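Local coordinates for protein RNA-dependent RNA polymerase (Dera Ghazi Khan orthonairovirus, PDB 6DX2) that carries at the start of the viral polymerase a viral OTU domain, a cysteine protease with deubiquitinase activity, while the whole protein is thought to copy viral RNA, at residues A[40-48]-A[58-66]; A[114-125]-A[136-147]. All coordinates share one frame; numbering follows the deposited sequence.

Contact 1 (A[40-48]-A[58-66]); sequences GNCFFYSVS and WRSIKNTIA
Phe44 fits as a knob into a hole formed by Trp58, Ile61, Lys62 and Ile65, where the first two helices of the OTU-like cysteine protease domain pack: the short axes of 42-48 and 58-66 cross at 99° and come within 8.6 Å. The Lys62 chain runs across one face of the phenyl ring from CG to CE, with Lys62 CE 3.7 Å from the Phe44 ring centroid in a CH-pi contact. The ammonium group sits farther off-centre, Lys62 NZ lying 4.8 Å from the same centroid as a cation-pi partner. In the plane of the ring, Ile65 CD1 meets Phe44 CE1 at 3.7 Å, while Phe43 CD2 lies toward the rim of the opposite face. Packing is tight at Ser48 too, where Ile61 CD1 presses on Ser48 CA at 3.5 Å and also touches Val47 CG1. Helix 102-112 packs on Ile61 through Leu108 and on Ile65 through Ile107.

Toward solvent the contact is aromatic and polar. Trp58 CG is held between backbone N and carbonyl carbon (chi1 73°), and one face of the indole receives both Asn41 and Tyr45. The Tyr45 edge points at the five-membered ring in a T-shaped pair, planes 81° apart. Asn41 CB sits over the six-membered ring, and its amide, inclined to the indole, runs out past the rim at Trp58 CZ3 and CH2. A nearly straight 3.1 Å hydrogen bond from Asn41 ND2 to Tyr45 OH ties these two together, and Tyr45 OH also bonds Asp39. Arg59 CG backs the other indole face.

A water bonds both Asn41 OD1 and Lys62 NZ, at 2.7 and 2.8 Å; the oxygen also bonds Tyr97 N, and the amine Met93 O. No hydrogen bond passes directly between the two segments, so the contact rests on ring and aliphatic packing, and the buried lysine charge is probably eased by water, carbonyl and pi face.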
loop_
_atom_site.group_PDB
_atom_site.type_symbol
_atom_site.label_atom_id
_atom_site.label_comp_id
_atom_site.label_asym_id
_atom_site.label_seq_id
_atom_site.Cartn_x
_atom_site.Cartn_y
_atom_site.Cartn_z
ATOM N N GLY A 40 0.139 3.678 -14.745
ATOM C CA GLY A 40 1.226 3.498 -13.777
ATOM C C GLY A 40 1.083 4.301 -12.496
ATOM O O GLY A 40 1.798 4.020 -11.523
ATOM N N ASN A 41 0.144 5.225 -12.438
ATOM C CA ASN A 41 -0.165 5.957 -11.218
ATOM C C ASN A 41 -1.144 5.238 -10.282
ATOM O O ASN A 41 -1.569 5.847 -9.304
ATOM C CB ASN A 41 -0.761 7.318 -11.599
ATOM C CG ASN A 41 0.153 8.085 -12.540
ATOM O OD1 ASN A 41 1.362 8.037 -12.414
ATOM N ND2 ASN A 41 -0.438 8.820 -13.512
ATOM N N CYS A 42 -1.584 4.011 -10.622
ATOM C CA CYS A 42 -2.700 3.363 -9.933
ATOM C C CYS A 42 -2.469 3.177 -8.422
ATOM O O CYS A 42 -3.452 3.233 -7.682
ATOM C CB CYS A 42 -3.030 2.015 -10.573
ATOM S SG CYS A 42 -1.659 0.833 -10.566
ATOM N N PHE A 43 -1.220 2.992 -7.944
ATOM C CA PHE A 43 -0.992 2.885 -6.512
ATOM C C PHE A 43 -1.438 4.174 -5.851
ATOM O O PHE A 43 -2.175 4.149 -4.860
ATOM C CB PHE A 43 0.496 2.602 -6.243
ATOM C CG PHE A 43 0.851 2.619 -4.787
ATOM C CD1 PHE A 43 0.889 1.430 -4.070
ATOM C CD2 PHE A 43 1.073 3.820 -4.133
ATOM C CE1 PHE A 43 1.192 1.439 -2.703
ATOM C CE2 PHE A 43 1.360 3.844 -2.740
ATOM C CZ PHE A 43 1.424 2.623 -2.046
ATOM N N PHE A 44 -1.113 5.305 -6.491
ATOM C CA PHE A 44 -1.409 6.615 -5.943
ATOM C C PHE A 44 -2.861 6.976 -6.136
ATOM O O PHE A 44 -3.432 7.615 -5.270
ATOM C CB PHE A 44 -0.446 7.655 -6.564
ATOM C CG PHE A 44 1.041 7.241 -6.391
ATOM C CD1 PHE A 44 1.683 7.362 -5.141
ATOM C CD2 PHE A 44 1.698 6.573 -7.443
ATOM C CE1 PHE A 44 3.018 6.933 -4.999
ATOM C CE2 PHE A 44 2.983 6.119 -7.312
ATOM C CZ PHE A 44 3.647 6.275 -6.090
ATOM N N TYR A 45 -3.473 6.565 -7.253
ATOM C CA TYR A 45 -4.927 6.713 -7.397
ATOM C C TYR A 45 -5.628 5.973 -6.280
ATOM O O TYR A 45 -6.630 6.454 -5.729
ATOM C CB TYR A 45 -5.419 6.111 -8.696
ATOM C CG TYR A 45 -4.973 6.810 -9.977
ATOM C CD1 TYR A 45 -4.464 8.134 -9.951
ATOM C CD2 TYR A 45 -4.920 6.088 -11.163
ATOM C CE1 TYR A 45 -4.022 8.761 -11.167
ATOM C CE2 TYR A 45 -4.442 6.671 -12.327
ATOM C CZ TYR A 45 -4.000 7.993 -12.322
ATOM O OH TYR A 45 -3.536 8.557 -13.492
ATOM N N SER A 46 -5.139 4.763 -5.982
ATOM C CA SER A 46 -5.824 3.905 -5.034
ATOM C C SER A 46 -5.762 4.488 -3.637
ATOM O O SER A 46 -6.787 4.496 -2.916
ATOM C CB SER A 46 -5.214 2.516 -5.081
ATOM O OG SER A 46 -5.532 1.873 -6.302
ATOM N N VAL A 47 -4.570 4.923 -3.222
ATOM C CA VAL A 47 -4.418 5.542 -1.906
ATOM C C VAL A 47 -5.246 6.816 -1.829
ATOM O O VAL A 47 -5.962 7.044 -0.843
ATOM C CB VAL A 47 -2.935 5.820 -1.635
ATOM C CG1 VAL A 47 -2.795 6.769 -0.414
ATOM C CG2 VAL A 47 -2.291 4.478 -1.401
ATOM N N SER A 48 -5.240 7.628 -2.913
ATOM C CA SER A 48 -6.048 8.833 -2.893
ATOM C C SER A 48 -7.537 8.472 -2.753
ATOM O O SER A 48 -8.280 9.121 -2.012
ATOM C CB SER A 48 -5.820 9.653 -4.173
ATOM O OG SER A 48 -6.547 10.880 -4.165
ATOM N N TRP A 58 -3.821 12.402 -5.854
ATOM C CA TRP A 58 -2.792 11.381 -6.030
ATOM C C TRP A 58 -1.395 11.983 -6.118
ATOM O O TRP A 58 -0.435 11.409 -5.592
ATOM C CB TRP A 58 -3.121 10.547 -7.278
ATOM C CG TRP A 58 -2.894 11.224 -8.587
ATOM C CD1 TRP A 58 -3.799 11.973 -9.287
ATOM C CD2 TRP A 58 -1.718 11.161 -9.393
ATOM N NE1 TRP A 58 -3.247 12.413 -10.452
ATOM C CE2 TRP A 58 -1.974 11.913 -10.551
ATOM C CE3 TRP A 58 -0.475 10.532 -9.246
ATOM C CZ2 TRP A 58 -1.014 12.096 -11.574
ATOM C CZ3 TRP A 58 0.477 10.712 -10.247
ATOM C CH2 TRP A 58 0.187 11.488 -11.412
ATOM N N ARG A 59 -1.257 13.159 -6.751
ATOM C CA ARG A 59 0.063 13.786 -6.793
ATOM C C ARG A 59 0.488 14.317 -5.426
ATOM O O ARG A 59 1.675 14.279 -5.086
ATOM C CB ARG A 59 0.095 14.938 -7.810
ATOM C CG ARG A 59 -0.395 14.589 -9.236
ATOM C CD ARG A 59 -0.043 15.694 -10.282
ATOM N NE ARG A 59 1.317 15.439 -10.747
ATOM C CZ ARG A 59 1.634 14.932 -11.939
ATOM N NH1 ARG A 59 0.691 14.669 -12.846
ATOM N NH2 ARG A 59 2.908 14.718 -12.236
ATOM N N SER A 60 -0.443 14.842 -4.635
ATOM C CA SER A 60 -0.024 15.362 -3.338
ATOM C C SER A 60 0.389 14.242 -2.396
ATOM O O SER A 60 1.211 14.462 -1.498
ATOM C CB SER A 60 -1.133 16.214 -2.736
ATOM O OG SER A 60 -2.242 15.404 -2.476
ATOM N N ILE A 61 -0.137 13.044 -2.595
ATOM C CA ILE A 61 0.331 11.903 -1.811
ATOM C C ILE A 61 1.793 11.617 -2.115
ATOM O O ILE A 61 2.587 11.343 -1.212
ATOM C CB ILE A 61 -0.549 10.684 -2.093
ATOM C CG1 ILE A 61 -1.895 10.904 -1.405
ATOM C CG2 ILE A 61 0.126 9.430 -1.621
ATOM C CD1 ILE A 61 -2.968 10.243 -2.145
ATOM N N LYS A 62 2.163 11.679 -3.401
ATOM C CA LYS A 62 3.572 11.584 -3.779
ATOM C C LYS A 62 4.410 12.630 -3.074
ATOM O O LYS A 62 5.562 12.366 -2.720
ATOM C CB LYS A 62 3.750 11.755 -5.297
ATOM C CG LYS A 62 3.289 10.503 -6.067
ATOM C CD LYS A 62 3.609 10.699 -7.544
ATOM C CE LYS A 62 4.042 9.400 -8.130
ATOM N NZ LYS A 62 4.532 9.569 -9.498
ATOM N N ASN A 63 3.895 13.869 -2.964
ATOM C CA ASN A 63 4.691 14.919 -2.336
ATOM C C ASN A 63 4.910 14.627 -0.860
ATOM O O ASN A 63 5.988 14.911 -0.319
ATOM C CB ASN A 63 4.020 16.283 -2.529
ATOM C CG ASN A 63 4.082 16.746 -3.981
ATOM O OD1 ASN A 63 4.974 16.345 -4.714
ATOM N ND2 ASN A 63 3.144 17.592 -4.392
ATOM N N THR A 64 3.896 14.045 -0.213
ATOM C CA THR A 64 4.016 13.632 1.175
ATOM C C THR A 64 5.072 12.549 1.325
ATOM O O THR A 64 5.934 12.631 2.211
ATOM C CB THR A 64 2.651 13.161 1.678
ATOM O OG1 THR A 64 1.776 14.295 1.720
ATOM C CG2 THR A 64 2.806 12.609 3.063
ATOM N N ILE A 65 5.068 11.578 0.410
ATOM C CA ILE A 65 6.093 10.534 0.429
ATOM C C ILE A 65 7.473 11.151 0.240
ATOM O O ILE A 65 8.458 10.772 0.894
ATOM C CB ILE A 65 5.805 9.505 -0.670
ATOM C CG1 ILE A 65 4.541 8.736 -0.333
ATOM C CG2 ILE A 65 7.014 8.541 -0.863
ATOM C CD1 ILE A 65 4.091 7.898 -1.548
ATOM N N ALA A 66 7.568 12.109 -0.672
ATOM C CA ALA A 66 8.851 12.698 -0.951
ATOM C C ALA A 66 9.368 13.446 0.276
ATOM O O ALA A 66 10.558 13.410 0.563
ATOM C CB ALA A 66 8.742 13.619 -2.167
HETATM O O HOH W 1 3.184 7.296 -10.496
#

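Contact 2 (A[114-125]-A[136-147]); sequences ITIILWEADVSE and GLVSTALNLKLC
Trp119 and Asn143 lie side by side on adjacent parallel strands, and the indole donates from NE1 to Asn143 OD1 over 2.9 Å. The oxygen lies in the indole plane, although NE1 stands 28° out of the amide plane. Ile117 CD1 packs near the same oxygen and touches Val138 CG2 at 3.6 Å, while Ile117 CG2 lies toward the rim of one indole face.

A second bond fixes the amide: Asn143 ND2 reaches back to Val138 O at 3.0 Å. That carbonyl also accepts from Ala141 N on its other face, joining the 3-10 turn 138-140 to the strand. Behind these side chains, backbone bonds alternating from Thr115 to Leu146 join 116-121 and 142-147, the parallel pair in the middle of the protease domain's mixed sheet, flanked by 127-133 and 150-156. On the face bearing Ile116, Leu142 and Leu146, Leu118 CD2 meets Leu144 CD1 at 3.6 Å, and helix 102-112 packs against Ile116 and Leu118.

The ends are closed by polar contacts. Gly136 N donates to Thr115 OG1 at 2.8 Å, and a water joins Thr115 N to Thr140 O. Glu125, in the turn after strand 116-121, meets Lys145 of the neighbouring strand: Lys145 NZ lies 3.0 Å from Glu125 OE1, a salt bridge whose hydrogen bond is weak. Phe25 and Phe31 pack against the indole; its N-H, buried among them, is satisfied by Asn143 OD1.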
loop_
_atom_site.group_PDB
_atom_site.type_symbol
_atom_site.label_atom_id
_atom_site.label_comp_id
_atom_site.label_asym_id
_atom_site.label_seq_id
_atom_site.Cartn_x
_atom_site.Cartn_y
_atom_site.Cartn_z
ATOM N N ILE A 114 -0.660 5.877 9.229
ATOM C CA ILE A 114 -1.744 5.009 8.845
ATOM C C ILE A 114 -1.132 3.636 8.603
ATOM O O ILE A 114 0.086 3.451 8.563
ATOM C CB ILE A 114 -2.512 5.511 7.595
ATOM C CG1 ILE A 114 -1.564 5.613 6.422
ATOM C CG2 ILE A 114 -3.181 6.879 7.881
ATOM C CD1 ILE A 114 -2.147 6.185 5.075
ATOM N N THR A 115 -2.019 2.668 8.471
ATOM C CA THR A 115 -1.600 1.312 8.169
ATOM C C THR A 115 -2.026 1.025 6.750
ATOM O O THR A 115 -3.153 1.395 6.357
ATOM C CB THR A 115 -2.240 0.350 9.185
ATOM O OG1 THR A 115 -1.615 0.594 10.467
ATOM C CG2 THR A 115 -1.954 -1.131 8.854
ATOM N N ILE A 116 -1.141 0.365 5.987
ATOM C CA ILE A 116 -1.411 0.031 4.604
ATOM C C ILE A 116 -1.157 -1.447 4.421
ATOM O O ILE A 116 -0.135 -1.955 4.880
ATOM C CB ILE A 116 -0.554 0.846 3.613
ATOM C CG1 ILE A 116 -0.856 2.360 3.819
ATOM C CG2 ILE A 116 -0.796 0.299 2.172
ATOM C CD1 ILE A 116 0.108 3.322 3.030
ATOM N N ILE A 117 -2.091 -2.147 3.784
ATOM C CA ILE A 117 -1.940 -3.584 3.582
ATOM C C ILE A 117 -1.951 -3.866 2.095
ATOM O O ILE A 117 -2.860 -3.420 1.383
ATOM C CB ILE A 117 -3.047 -4.373 4.293
ATOM C CG1 ILE A 117 -2.975 -4.064 5.771
ATOM C CG2 ILE A 117 -2.938 -5.897 3.975
ATOM C CD1 ILE A 117 -4.183 -4.690 6.576
ATOM N N LEU A 118 -0.940 -4.597 1.626
ATOM C CA LEU A 118 -0.881 -5.003 0.232
ATOM C C LEU A 118 -1.344 -6.441 0.184
ATOM O O LEU A 118 -0.661 -7.337 0.694
ATOM C CB LEU A 118 0.523 -4.864 -0.357
ATOM C CG LEU A 118 1.203 -3.497 -0.202
ATOM C CD1 LEU A 118 2.580 -3.416 -0.990
ATOM C CD2 LEU A 118 0.244 -2.366 -0.584
ATOM N N TRP A 119 -2.522 -6.670 -0.419
ATOM C CA TRP A 119 -3.049 -8.016 -0.555
ATOM C C TRP A 119 -2.693 -8.465 -1.964
ATOM O O TRP A 119 -3.304 -8.023 -2.943
ATOM C CB TRP A 119 -4.567 -8.022 -0.390
ATOM C CG TRP A 119 -5.063 -7.514 0.954
ATOM C CD1 TRP A 119 -5.439 -6.219 1.265
ATOM C CD2 TRP A 119 -5.251 -8.285 2.147
ATOM N NE1 TRP A 119 -5.889 -6.156 2.557
ATOM C CE2 TRP A 119 -5.778 -7.406 3.126
ATOM C CE3 TRP A 119 -5.044 -9.630 2.475
ATOM C CZ2 TRP A 119 -6.036 -7.792 4.428
ATOM C CZ3 TRP A 119 -5.338 -10.036 3.809
ATOM C CH2 TRP A 119 -5.826 -9.125 4.750
ATOM N N GLU A 120 -1.707 -9.345 -2.086
ATOM C CA GLU A 120 -1.381 -9.911 -3.384
ATOM C C GLU A 120 -2.332 -11.053 -3.666
ATOM O O GLU A 120 -2.402 -12.029 -2.904
ATOM C CB GLU A 120 0.075 -10.360 -3.437
ATOM C CG GLU A 120 0.987 -9.145 -3.712
ATOM C CD GLU A 120 2.458 -9.373 -3.399
ATOM O OE1 GLU A 120 2.988 -8.681 -2.493
ATOM O OE2 GLU A 120 3.080 -10.233 -4.066
ATOM N N ALA A 121 -3.020 -10.943 -4.825
ATOM C CA ALA A 121 -4.108 -11.808 -5.216
ATOM C C ALA A 121 -3.776 -12.469 -6.537
ATOM O O ALA A 121 -3.128 -11.859 -7.408
ATOM C CB ALA A 121 -5.424 -11.006 -5.373
ATOM N N ASP A 122 -4.274 -13.698 -6.719
ATOM C CA ASP A 122 -4.265 -14.264 -8.061
ATOM C C ASP A 122 -5.474 -13.765 -8.877
ATOM O O ASP A 122 -6.288 -12.954 -8.414
ATOM C CB ASP A 122 -4.226 -15.794 -8.007
ATOM C CG ASP A 122 -5.467 -16.406 -7.326
ATOM O OD1 ASP A 122 -5.375 -17.572 -6.877
ATOM O OD2 ASP A 122 -6.519 -15.736 -7.229
ATOM N N VAL A 123 -5.580 -14.261 -10.114
ATOM C CA VAL A 123 -6.615 -13.796 -11.045
ATOM C C VAL A 123 -8.013 -14.088 -10.512
ATOM O O VAL A 123 -8.979 -13.407 -10.874
ATOM C CB VAL A 123 -6.423 -14.411 -12.453
ATOM C CG1 VAL A 123 -5.154 -13.885 -13.090
ATOM C CG2 VAL A 123 -6.393 -15.918 -12.389
ATOM N N SER A 124 -8.149 -15.086 -9.652
ATOM C CA SER A 124 -9.440 -15.380 -9.050
ATOM C C SER A 124 -9.641 -14.662 -7.711
ATOM O O SER A 124 -10.603 -14.973 -7.002
ATOM C CB SER A 124 -9.600 -16.888 -8.888
ATOM O OG SER A 124 -9.074 -17.563 -10.021
ATOM N N GLU A 125 -8.764 -13.699 -7.363
ATOM C CA GLU A 125 -8.888 -12.832 -6.181
ATOM C C GLU A 125 -8.595 -13.561 -4.878
ATOM O O GLU A 125 -8.937 -13.078 -3.784
ATOM C CB GLU A 125 -10.265 -12.157 -6.102
ATOM C CG GLU A 125 -10.793 -11.662 -7.452
ATOM C CD GLU A 125 -10.103 -10.402 -7.934
ATOM O OE1 GLU A 125 -9.385 -9.776 -7.138
ATOM O OE2 GLU A 125 -10.279 -10.041 -9.114
ATOM N N GLY A 136 -1.661 -1.028 12.757
ATOM C CA GLY A 136 -3.091 -0.938 12.909
ATOM C C GLY A 136 -3.808 -2.166 12.374
ATOM O O GLY A 136 -3.219 -3.143 11.933
ATOM N N LEU A 137 -5.120 -2.112 12.434
ATOM C CA LEU A 137 -5.970 -3.252 12.104
ATOM C C LEU A 137 -6.465 -3.181 10.667
ATOM O O LEU A 137 -6.554 -2.095 10.092
ATOM C CB LEU A 137 -7.195 -3.278 13.026
ATOM C CG LEU A 137 -6.916 -3.354 14.545
ATOM C CD1 LEU A 137 -8.194 -3.086 15.354
ATOM C CD2 LEU A 137 -6.280 -4.713 14.872
ATOM N N VAL A 138 -6.872 -4.327 10.108
ATOM C CA VAL A 138 -7.376 -4.333 8.719
ATOM C C VAL A 138 -8.470 -3.282 8.494
ATOM O O VAL A 138 -8.428 -2.513 7.519
ATOM C CB VAL A 138 -7.876 -5.725 8.313
ATOM C CG1 VAL A 138 -8.621 -5.649 6.933
ATOM C CG2 VAL A 138 -6.728 -6.684 8.243
ATOM N N SER A 139 -9.429 -3.190 9.415
ATOM C CA SER A 139 -10.560 -2.300 9.217
ATOM C C SER A 139 -10.169 -0.836 9.171
ATOM O O SER A 139 -10.938 -0.035 8.634
ATOM C CB SER A 139 -11.594 -2.494 10.311
ATOM O OG SER A 139 -11.069 -2.218 11.593
ATOM N N THR A 140 -9.006 -0.453 9.732
ATOM C CA THR A 140 -8.579 0.935 9.668
ATOM C C THR A 140 -7.537 1.157 8.596
ATOM O O THR A 140 -7.138 2.291 8.385
ATOM C CB THR A 140 -8.008 1.379 11.049
ATOM O OG1 THR A 140 -6.906 0.542 11.427
ATOM C CG2 THR A 140 -9.044 1.228 12.136
ATOM N N ALA A 141 -7.041 0.099 7.986
ATOM C CA ALA A 141 -5.971 0.241 7.037
ATOM C C ALA A 141 -6.486 0.738 5.694
ATOM O O ALA A 141 -7.680 0.629 5.371
ATOM C CB ALA A 141 -5.264 -1.114 6.833
ATOM N N LEU A 142 -5.545 1.196 4.894
ATOM C CA LEU A 142 -5.751 1.280 3.442
ATOM C C LEU A 142 -5.414 -0.089 2.875
ATOM O O LEU A 142 -4.239 -0.474 2.811
ATOM C CB LEU A 142 -4.915 2.369 2.795
ATOM C CG LEU A 142 -4.842 3.769 3.376
ATOM C CD1 LEU A 142 -4.253 4.718 2.307
ATOM C CD2 LEU A 142 -6.091 4.303 3.843
ATOM N N ASN A 143 -6.447 -0.777 2.426
ATOM C CA ASN A 143 -6.351 -2.126 1.893
ATOM C C ASN A 143 -6.230 -2.010 0.394
ATOM O O ASN A 143 -7.169 -1.532 -0.243
ATOM C CB ASN A 143 -7.584 -2.928 2.285
ATOM C CG ASN A 143 -7.579 -3.215 3.769
ATOM O OD1 ASN A 143 -6.750 -3.988 4.211
ATOM N ND2 ASN A 143 -8.324 -2.434 4.552
ATOM N N LEU A 144 -5.134 -2.542 -0.156
ATOM C CA LEU A 144 -4.868 -2.464 -1.592
ATOM C C LEU A 144 -4.798 -3.863 -2.141
ATOM O O LEU A 144 -4.135 -4.725 -1.541
ATOM C CB LEU A 144 -3.496 -1.753 -1.835
ATOM C CG LEU A 144 -3.442 -0.318 -1.297
ATOM C CD1 LEU A 144 -2.074 0.245 -1.631
ATOM C CD2 LEU A 144 -4.546 0.591 -1.913
ATOM N N LYS A 145 -5.459 -4.068 -3.275
ATOM C CA LYS A 145 -5.411 -5.328 -3.977
ATOM C C LYS A 145 -4.389 -5.224 -5.079
ATOM O O LYS A 145 -4.502 -4.363 -5.966
ATOM C CB LYS A 145 -6.771 -5.688 -4.558
ATOM C CG LYS A 145 -6.823 -7.059 -5.235
ATOM C CD LYS A 145 -8.257 -7.372 -5.724
ATOM C CE LYS A 145 -8.514 -6.710 -7.060
ATOM N NZ LYS A 145 -9.951 -6.806 -7.436
ATOM N N LEU A 146 -3.433 -6.139 -5.069
ATOM C CA LEU A 146 -2.431 -6.225 -6.131
ATOM C C LEU A 146 -2.760 -7.436 -6.951
ATOM O O LEU A 146 -2.628 -8.565 -6.470
ATOM C CB LEU A 146 -1.050 -6.376 -5.485
ATOM C CG LEU A 146 -0.411 -5.090 -4.989
ATOM C CD1 LEU A 146 -1.266 -4.290 -4.011
ATOM C CD2 LEU A 146 0.928 -5.467 -4.321
ATOM N N CYS A 147 -3.162 -7.214 -8.188
ATOM C CA CYS A 147 -3.636 -8.330 -9.000
ATOM C C CYS A 147 -3.226 -8.075 -10.439
ATOM O O CYS A 147 -3.528 -7.014 -10.979
ATOM C CB CYS A 147 -5.156 -8.486 -8.862
ATOM S SG CYS A 147 -5.781 -10.036 -9.605
HETATM O O HOH W 2 -4.709 3.191 9.219
#

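Contact 1 precedes contact 2 along the chain, and their centres are about 16 Å apart within one OTU-like cysteine protease domain. Contact 1 joins helices 42-52 and 58-71, whereas contact 2 pairs two inner strands of the mixed sheet. They meet directly: Phe43 CE1 lies 3.6 Å from Leu144 CD1, and Val47 CG1 lies 3.7 Å from Leu142 CD1. Helix 42-52 therefore packs on the leucine-bearing face of the sheet, with helix 58-71 on its flank. Helix 102-112 touches both contacts, Leu108 meeting Val47 and Ile61 as well as Ile116. The two contacts thus share a continuous apolar core between the helical part and the sheet of the protease domain.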